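Local coordinates for protein HemO (Neisseria meningitidis, PDB 1P3T) that probably cleaves heme oxidatively as a heme oxygenase and binds heme through an axial ligand to its iron, at residues A[75-80]-A[139-144]; A[93-98]-A[185-190]. One frame throughout, in Å; residues are numbered along the deposited sequence.

Interaction 1: residues A[75-80]-A[139-144]; sequences MARYDA and ARHLAP
R140 and A80 make the first touch between the loop 139-144 and the start of helix 78-87. R140 CB sits 3.8 Å from A80 O and 4.0 Å from A80 CB. From there the arginine chain runs extended from CG to NE and carries the guanidinium away from the contact. NE ends in a salt bridge with D87, about one helix turn beyond D84. D84 itself takes the backbone N of R140 on one carboxylate oxygen and H141 ND1 on the other. The loop is thereby tied to helix 78-87 through two acids.

H141 packs its backbone and CB on A80 CB. A80 CB lies 3.7 Å from H141 CA and 3.9 Å from H141 CB. A chi1 of 78° puts CG of H141 between the backbone N and the carbonyl carbon, and from there ND1 reaches D84. The ring also touches Y42 and L46 of helix 39-55. In this all-helical heme oxygenase fold the contact joins helix 78-87, helix 39-55 and the loop leading to helix 149-162. The carbonyl of H141 points to R77. R77 NH1 donates to H141 O at 2.7 Å, with an N-H...O angle of 154°. H141 O lies at the guanidinium edge, 15° out of its plane. The R77 chain bends at chi3, and the guanidinium swings round to this oxygen.

L142 follows and packs against the H141 ring. Its CG lies 3.4 Å above one face of that ring, offset toward the rim. Its CD2 comes obliquely to R77 NH1, at 4.2 Å. L142 N bonds back to A139 O at 3.1 Å, which keeps the loop in a tight turn. L142 O receives a hydrogen bond from R149.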
ATOM      1  N   MET A  75      -2.476  -9.608  -8.626  1.00 61.38           N
ATOM      2  CA  MET A  75      -1.664  -8.433  -8.338  1.00 60.13           C
ATOM      3  C   MET A  75      -1.373  -8.275  -6.844  1.00 59.10           C
ATOM      4  O   MET A  75      -0.644  -7.370  -6.450  1.00 58.97           O
ATOM      5  CB  MET A  75      -2.358  -7.167  -8.851  1.00 60.40           C
ATOM      6  CG  MET A  75      -2.500  -7.076 -10.368  1.00 60.45           C
ATOM      7  SD  MET A  75      -3.179  -5.473 -10.890  1.00 61.09           S
ATOM      8  CE  MET A  75      -4.772  -5.940 -11.538  1.00 61.89           C
ATOM      9  N   ALA A  76      -1.933  -9.154  -6.017  1.00 57.75           N
ATOM     10  CA  ALA A  76      -1.735  -9.071  -4.568  1.00 56.30           C
ATOM     11  C   ALA A  76      -0.293  -9.311  -4.124  1.00 55.11           C
ATOM     12  O   ALA A  76       0.373 -10.219  -4.612  1.00 55.06           O
ATOM     13  CB  ALA A  76      -2.663 -10.047  -3.859  1.00 56.02           C
ATOM     14  N   ARG A  77       0.174  -8.501  -3.177  1.00 53.83           N
ATOM     15  CA  ARG A  77       1.539  -8.617  -2.672  1.00 52.27           C
ATOM     16  C   ARG A  77       1.656  -9.285  -1.303  1.00 50.59           C
ATOM     17  O   ARG A  77       2.764  -9.465  -0.795  1.00 49.49           O
ATOM     18  CB  ARG A  77       2.190  -7.232  -2.600  1.00 53.75           C
ATOM     19  CG  ARG A  77       2.583  -6.642  -3.947  1.00 55.67           C
ATOM     20  CD  ARG A  77       3.526  -5.457  -3.770  1.00 57.68           C
ATOM     21  NE  ARG A  77       2.862  -4.250  -3.286  1.00 59.01           N
ATOM     22  CZ  ARG A  77       3.504  -3.135  -2.941  1.00 59.92           C
ATOM     23  NH1 ARG A  77       4.829  -3.072  -3.018  1.00 60.29           N
ATOM     24  NH2 ARG A  77       2.822  -2.071  -2.537  1.00 60.62           N
ATOM     25  N   TYR A  78       0.525  -9.651  -0.708  1.00 48.68           N
ATOM     26  CA  TYR A  78       0.540 -10.280   0.610  1.00 46.93           C
ATOM     27  C   TYR A  78       1.505 -11.466   0.744  1.00 45.96           C
ATOM     28  O   TYR A  78       2.264 -11.538   1.713  1.00 45.23           O
ATOM     29  CB  TYR A  78      -0.876 -10.707   1.012  1.00 46.87           C
ATOM     30  CG  TYR A  78      -0.941 -11.349   2.377  1.00 47.00           C
ATOM     31  CD1 TYR A  78      -0.318 -10.759   3.477  1.00 46.55           C
ATOM     32  CD2 TYR A  78      -1.628 -12.548   2.572  1.00 47.93           C
ATOM     33  CE1 TYR A  78      -0.371 -11.347   4.741  1.00 47.24           C
ATOM     34  CE2 TYR A  78      -1.692 -13.148   3.835  1.00 48.02           C
ATOM     35  CZ  TYR A  78      -1.061 -12.543   4.910  1.00 48.27           C
ATOM     36  OH  TYR A  78      -1.123 -13.137   6.145  1.00 48.74           O
ATOM     37  N   ASP A  79       1.483 -12.394  -0.209  1.00 45.13           N
ATOM     38  CA  ASP A  79       2.386 -13.551  -0.150  1.00 44.86           C
ATOM     39  C   ASP A  79       3.864 -13.129  -0.171  1.00 43.96           C
ATOM     40  O   ASP A  79       4.667 -13.598   0.644  1.00 43.31           O
ATOM     41  CB  ASP A  79       2.114 -14.518  -1.314  1.00 44.89           C
ATOM     42  CG  ASP A  79       0.851 -15.348  -1.109  1.00 46.54           C
ATOM     43  OD1 ASP A  79       0.801 -16.133  -0.132  1.00 46.47           O
ATOM     44  OD2 ASP A  79      -0.091 -15.208  -1.923  1.00 45.93           O
ATOM     45  N   ALA A  80       4.210 -12.244  -1.104  1.00 43.35           N
ATOM     46  CA  ALA A  80       5.587 -11.756  -1.228  1.00 43.18           C
ATOM     47  C   ALA A  80       6.099 -11.179   0.089  1.00 42.97           C
ATOM     48  O   ALA A  80       7.268 -11.350   0.436  1.00 43.47           O
ATOM     49  CB  ALA A  80       5.669 -10.699  -2.323  1.00 42.72           C
ATOM     50  N   ALA A 139      13.085  -8.241   0.009  1.00 53.10           N
ATOM     51  CA  ALA A 139      12.318  -7.138  -0.564  1.00 52.21           C
ATOM     52  C   ALA A 139      11.523  -7.603  -1.783  1.00 51.69           C
ATOM     53  O   ALA A 139      11.400  -6.879  -2.774  1.00 51.12           O
ATOM     54  CB  ALA A 139      13.256  -5.987  -0.955  1.00 51.60           C
ATOM     55  N   ARG A 140      10.980  -8.817  -1.699  1.00 51.23           N
ATOM     56  CA  ARG A 140      10.193  -9.390  -2.789  1.00 50.36           C
ATOM     57  C   ARG A 140       8.971  -8.537  -3.073  1.00 49.59           C
ATOM     58  O   ARG A 140       8.637  -8.281  -4.231  1.00 48.56           O
ATOM     59  CB  ARG A 140       9.711 -10.797  -2.422  1.00 51.41           C
ATOM     60  CG  ARG A 140      10.803 -11.813  -2.154  1.00 51.64           C
ATOM     61  CD  ARG A 140      10.209 -13.033  -1.480  1.00 51.66           C
ATOM     62  NE  ARG A 140      11.221 -14.012  -1.103  1.00 51.99           N
ATOM     63  CZ  ARG A 140      11.751 -14.904  -1.934  1.00 52.23           C
ATOM     64  NH1 ARG A 140      11.363 -14.951  -3.205  1.00 51.77           N
ATOM     65  NH2 ARG A 140      12.676 -15.748  -1.490  1.00 51.76           N
ATOM     66  N   HIS A 141       8.305  -8.098  -2.004  1.00 49.21           N
ATOM     67  CA  HIS A 141       7.093  -7.300  -2.144  1.00 49.03           C
ATOM     68  C   HIS A 141       7.327  -5.909  -2.721  1.00 49.44           C
ATOM     69  O   HIS A 141       6.377  -5.232  -3.112  1.00 49.05           O
ATOM     70  CB  HIS A 141       6.372  -7.180  -0.792  1.00 48.51           C
ATOM     71  CG  HIS A 141       6.979  -6.186   0.153  1.00 47.95           C
ATOM     72  ND1 HIS A 141       8.166  -6.408   0.817  1.00 47.86           N
ATOM     73  CD2 HIS A 141       6.536  -4.977   0.575  1.00 48.02           C
ATOM     74  CE1 HIS A 141       8.426  -5.382   1.608  1.00 48.07           C
ATOM     75  NE2 HIS A 141       7.453  -4.499   1.480  1.00 46.64           N
ATOM     76  N   LEU A 142       8.583  -5.487  -2.789  1.00 49.51           N
ATOM     77  CA  LEU A 142       8.895  -4.160  -3.310  1.00 50.83           C
ATOM     78  C   LEU A 142       9.381  -4.172  -4.753  1.00 51.85           C
ATOM     79  O   LEU A 142       9.347  -3.143  -5.428  1.00 51.87           O
ATOM     80  CB  LEU A 142       9.942  -3.480  -2.420  1.00 49.88           C
ATOM     81  CG  LEU A 142       9.521  -3.252  -0.963  1.00 49.55           C
ATOM     82  CD1 LEU A 142      10.709  -2.763  -0.136  1.00 48.93           C
ATOM     83  CD2 LEU A 142       8.381  -2.246  -0.921  1.00 48.35           C
ATOM     84  N   ALA A 143       9.826  -5.332  -5.228  1.00 53.38           N
ATOM     85  CA  ALA A 143      10.321  -5.447  -6.596  1.00 54.56           C
ATOM     86  C   ALA A 143       9.301  -4.897  -7.587  1.00 55.72           C
ATOM     87  O   ALA A 143       8.098  -4.906  -7.327  1.00 55.51           O
ATOM     88  CB  ALA A 143      10.636  -6.892  -6.918  1.00 54.69           C
ATOM     89  N   PRO A 144       9.777  -4.398  -8.737  1.00 57.60           N
ATOM     90  CA  PRO A 144       8.902  -3.836  -9.773  1.00 59.14           C
ATOM     91  C   PRO A 144       8.103  -4.921 -10.492  1.00 60.78           C
ATOM     92  O   PRO A 144       8.510  -6.085 -10.527  1.00 60.93           O
ATOM     93  CB  PRO A 144       9.881  -3.147 -10.728  1.00 58.82           C
ATOM     94  CG  PRO A 144      11.146  -2.970  -9.897  1.00 58.55           C
ATOM     95  CD  PRO A 144      11.192  -4.237  -9.111  1.00 57.60           C
TER

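Interaction 2: residues A[93-98]-A[185-190]; sequences YKFDKE and KVVLRE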
ATOM      1  N   TYR A  93       3.217 -12.758  10.189  1.00 55.25           N
ATOM      2  CA  TYR A  93       2.765 -11.789  11.184  1.00 54.44           C
ATOM      3  C   TYR A  93       1.255 -11.638  11.147  1.00 54.40           C
ATOM      4  O   TYR A  93       0.646 -11.671  10.075  1.00 54.15           O
ATOM      5  CB  TYR A  93       3.413 -10.428  10.933  1.00 53.37           C
ATOM      6  CG  TYR A  93       3.025  -9.375  11.953  1.00 52.68           C
ATOM      7  CD1 TYR A  93       3.388  -9.509  13.293  1.00 52.42           C
ATOM      8  CD2 TYR A  93       2.289  -8.251  11.580  1.00 51.75           C
ATOM      9  CE1 TYR A  93       3.029  -8.546  14.240  1.00 52.40           C
ATOM     10  CE2 TYR A  93       1.925  -7.282  12.518  1.00 51.60           C
ATOM     11  CZ  TYR A  93       2.297  -7.437  13.844  1.00 51.77           C
ATOM     12  OH  TYR A  93       1.945  -6.489  14.775  1.00 51.55           O
ATOM     13  N   LYS A  94       0.653 -11.464  12.319  1.00 54.53           N
ATOM     14  CA  LYS A  94      -0.792 -11.300  12.408  1.00 55.00           C
ATOM     15  C   LYS A  94      -1.158 -10.132  13.307  1.00 55.13           C
ATOM     16  O   LYS A  94      -0.738 -10.065  14.465  1.00 54.49           O
ATOM     17  CB  LYS A  94      -1.446 -12.578  12.930  1.00 55.20           C
ATOM     18  CG  LYS A  94      -2.943 -12.453  13.110  1.00 56.19           C
ATOM     19  CD  LYS A  94      -3.588 -13.796  13.414  1.00 56.48           C
ATOM     20  CE  LYS A  94      -5.071 -13.629  13.687  1.00 56.31           C
ATOM     21  NZ  LYS A  94      -5.766 -13.035  12.514  1.00 57.48           N
ATOM     22  N   PHE A  95      -1.953  -9.217  12.765  1.00 55.52           N
ATOM     23  CA  PHE A  95      -2.375  -8.031  13.496  1.00 56.54           C
ATOM     24  C   PHE A  95      -3.122  -8.343  14.790  1.00 57.40           C
ATOM     25  O   PHE A  95      -3.871  -9.316  14.875  1.00 57.68           O
ATOM     26  CB  PHE A  95      -3.252  -7.159  12.598  1.00 55.89           C
ATOM     27  CG  PHE A  95      -3.459  -5.767  13.116  1.00 55.23           C
ATOM     28  CD1 PHE A  95      -2.381  -5.019  13.589  1.00 55.38           C
ATOM     29  CD2 PHE A  95      -4.716  -5.180  13.084  1.00 55.02           C
ATOM     30  CE1 PHE A  95      -2.558  -3.702  14.020  1.00 55.15           C
ATOM     31  CE2 PHE A  95      -4.903  -3.868  13.512  1.00 54.93           C
ATOM     32  CZ  PHE A  95      -3.823  -3.127  13.979  1.00 54.97           C
ATOM     33  N   ASP A  96      -2.916  -7.491  15.787  1.00 58.53           N
ATOM     34  CA  ASP A  96      -3.551  -7.637  17.091  1.00 59.47           C
ATOM     35  C   ASP A  96      -5.053  -7.447  16.988  1.00 59.36           C
ATOM     36  O   ASP A  96      -5.824  -8.376  17.211  1.00 59.89           O
ATOM     37  CB  ASP A  96      -3.008  -6.595  18.077  1.00 60.22           C
ATOM     38  CG  ASP A  96      -1.513  -6.392  17.954  1.00 61.26           C
ATOM     39  OD1 ASP A  96      -1.059  -6.011  16.854  1.00 62.13           O
ATOM     40  OD2 ASP A  96      -0.793  -6.607  18.955  1.00 61.85           O
ATOM     41  N   LYS A  97      -5.461  -6.230  16.648  1.00 59.18           N
ATOM     42  CA  LYS A  97      -6.874  -5.894  16.552  1.00 58.72           C
ATOM     43  C   LYS A  97      -7.563  -6.584  15.383  1.00 58.47           C
ATOM     44  O   LYS A  97      -7.044  -7.541  14.802  1.00 58.48           O
ATOM     45  CB  LYS A  97      -7.055  -4.377  16.425  1.00 59.24           C
ATOM     46  CG  LYS A  97      -5.838  -3.543  16.827  1.00 59.77           C
ATOM     47  CD  LYS A  97      -5.409  -3.784  18.264  1.00 59.98           C
ATOM     48  CE  LYS A  97      -4.124  -3.036  18.573  1.00 59.92           C
ATOM     49  NZ  LYS A  97      -3.597  -3.352  19.929  1.00 59.88           N
ATOM     50  N   GLU A  98      -8.751  -6.094  15.050  1.00 57.71           N
ATOM     51  CA  GLU A  98      -9.515  -6.653  13.949  1.00 57.31           C
ATOM     52  C   GLU A  98      -9.083  -5.940  12.677  1.00 56.03           C
ATOM     53  O   GLU A  98      -8.948  -4.719  12.660  1.00 55.61           O
ATOM     54  CB  GLU A  98     -11.010  -6.441  14.176  1.00 58.26           C
ATOM     55  CG  GLU A  98     -11.886  -7.505  13.534  1.00 60.04           C
ATOM     56  CD  GLU A  98     -13.364  -7.212  13.699  1.00 60.75           C
ATOM     57  OE1 GLU A  98     -13.755  -6.717  14.778  1.00 61.23           O
ATOM     58  OE2 GLU A  98     -14.133  -7.485  12.753  1.00 61.46           O
ATOM     59  N   LYS A 185      -1.298   4.447   8.618  1.00 27.95           N
ATOM     60  CA  LYS A 185      -0.608   5.177   9.679  1.00 28.27           C
ATOM     61  C   LYS A 185      -0.931   4.644  11.072  1.00 29.23           C
ATOM     62  O   LYS A 185      -0.093   4.687  11.968  1.00 27.15           O
ATOM     63  CB  LYS A 185      -0.907   6.681   9.593  1.00 28.94           C
ATOM     64  CG  LYS A 185      -0.291   7.332   8.352  1.00 29.94           C
ATOM     65  CD  LYS A 185      -0.163   8.849   8.467  1.00 29.86           C
ATOM     66  CE  LYS A 185      -1.507   9.538   8.304  1.00 31.07           C
ATOM     67  NZ  LYS A 185      -1.365  11.004   8.369  1.00 29.39           N
ATOM     68  N   VAL A 186      -2.148   4.147  11.256  1.00 30.26           N
ATOM     69  CA  VAL A 186      -2.514   3.585  12.542  1.00 30.92           C
ATOM     70  C   VAL A 186      -1.633   2.361  12.790  1.00 32.04           C
ATOM     71  O   VAL A 186      -1.017   2.239  13.851  1.00 32.84           O
ATOM     72  CB  VAL A 186      -3.999   3.193  12.571  1.00 31.31           C
ATOM     73  CG1 VAL A 186      -4.252   2.179  13.672  1.00 31.67           C
ATOM     74  CG2 VAL A 186      -4.850   4.449  12.802  1.00 29.47           C
ATOM     75  N   VAL A 187      -1.549   1.466  11.809  1.00 31.18           N
ATOM     76  CA  VAL A 187      -0.729   0.270  11.970  1.00 30.80           C
ATOM     77  C   VAL A 187       0.741   0.650  12.173  1.00 31.31           C
ATOM     78  O   VAL A 187       1.424   0.121  13.064  1.00 31.23           O
ATOM     79  CB  VAL A 187      -0.850  -0.665  10.747  1.00 30.45           C
ATOM     80  CG1 VAL A 187       0.106  -1.849  10.886  1.00 30.56           C
ATOM     81  CG2 VAL A 187      -2.263  -1.162  10.626  1.00 29.97           C
ATOM     82  N   LEU A 188       1.233   1.567  11.349  1.00 30.52           N
ATOM     83  CA  LEU A 188       2.621   2.004  11.478  1.00 29.51           C
ATOM     84  C   LEU A 188       2.947   2.467  12.904  1.00 29.80           C
ATOM     85  O   LEU A 188       3.966   2.069  13.482  1.00 30.14           O
ATOM     86  CB  LEU A 188       2.911   3.138  10.499  1.00 27.22           C
ATOM     87  CG  LEU A 188       4.371   3.635  10.496  1.00 25.64           C
ATOM     88  CD1 LEU A 188       4.644   4.376   9.199  1.00 22.90           C
ATOM     89  CD2 LEU A 188       4.632   4.538  11.713  1.00 25.92           C
ATOM     90  N   ARG A 189       2.092   3.322  13.451  1.00 29.67           N
ATOM     91  CA  ARG A 189       2.295   3.854  14.795  1.00 32.16           C
ATOM     92  C   ARG A 189       2.393   2.742  15.826  1.00 33.92           C
ATOM     93  O   ARG A 189       3.292   2.731  16.673  1.00 34.16           O
ATOM     94  CB  ARG A 189       1.161   4.806  15.158  1.00 30.99           C
ATOM     95  CG  ARG A 189       1.193   6.112  14.379  1.00 29.94           C
ATOM     96  CD  ARG A 189      -0.024   6.972  14.701  1.00 31.05           C
ATOM     97  NE  ARG A 189      -0.127   8.148  13.839  1.00 28.87           N
ATOM     98  CZ  ARG A 189      -1.168   8.405  13.049  1.00 30.86           C
ATOM     99  NH1 ARG A 189      -2.204   7.565  13.015  1.00 30.96           N
ATOM    100  NH2 ARG A 189      -1.168   9.486  12.273  1.00 28.61           N
ATOM    101  N   GLU A 190       1.463   1.801  15.751  1.00 35.05           N
ATOM    102  CA  GLU A 190       1.468   0.684  16.672  1.00 36.74           C
ATOM    103  C   GLU A 190       2.686  -0.203  16.458  1.00 37.22           C
ATOM    104  O   GLU A 190       3.317  -0.652  17.416  1.00 37.73           O
ATOM    105  CB  GLU A 190       0.190  -0.141  16.507  1.00 37.03           C
ATOM    106  CG  GLU A 190      -1.054   0.516  17.082  1.00 39.34           C
ATOM    107  CD  GLU A 190      -2.258  -0.416  17.052  1.00 40.50           C
ATOM    108  OE1 GLU A 190      -2.050  -1.653  17.015  1.00 40.99           O
ATOM    109  OE2 GLU A 190      -3.404   0.086  17.076  1.00 40.88           O
TER
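F95 and V187 are the nearest backbone pair, with their CA atoms 8.6 Å apart. D96 and E190 follow, at 9.7 Å between CA atoms. Segment 93-98 is irregular. Segment 185-190 is helical and lies near the end of helix 167-191. The backbones stay well separated, and side chains bridge the gap.

F95 is buried and reaches toward the helix. Its CG is anti to the backbone N (chi1 -166°), which carries the ring out to V187 and E190. The ring tip, CZ, meets V187 CG2 at 4.2 Å, an oblique apolar touch. The backbone N of K97 lies over one face of the same ring, offset toward the rim. E190 crosses the F95 side chain at about a right angle. Its OE1 is 3.7 Å from F95 CE1, and the carboxylate and ring planes are only 20° apart.

K97 comes to E190 from the opposite direction. K97 NZ is 3.7 Å from E190 OE1, a long salt bridge. The lysine position is doubtful, and so is this pairing. D96 OD1 is 4.5 Å from the same E190 OE1, and these like charges probably repel weakly. D96, K97 and E190 are exposed. The buried V187 also touches L48 of helix 39-55. In the all-helical heme oxygenase fold, this is the loop between helices 78-87 and 104-119 laid against helix 167-191, with F95 on V187 and charged side chains next to it.

Overall arrangement
Interactions 1 and 2 are separate patches of one helical domain. Their centres are 19 Å apart, and their nearest atoms are about 5 Å apart without touching. Their segments alternate along the chain. Both touch helix 39-55: H141 of interaction 1 on L46, and V187 of interaction 2 on L48. Interaction 1 is the closer to the bound heme. The R77 side chain is about 7 Å from the heme and about 10 Å from the side chain of H23, the axial iron ligand. The V187 side chain is about 10 Å from the heme, but interaction 2 lies away from the known binding residues.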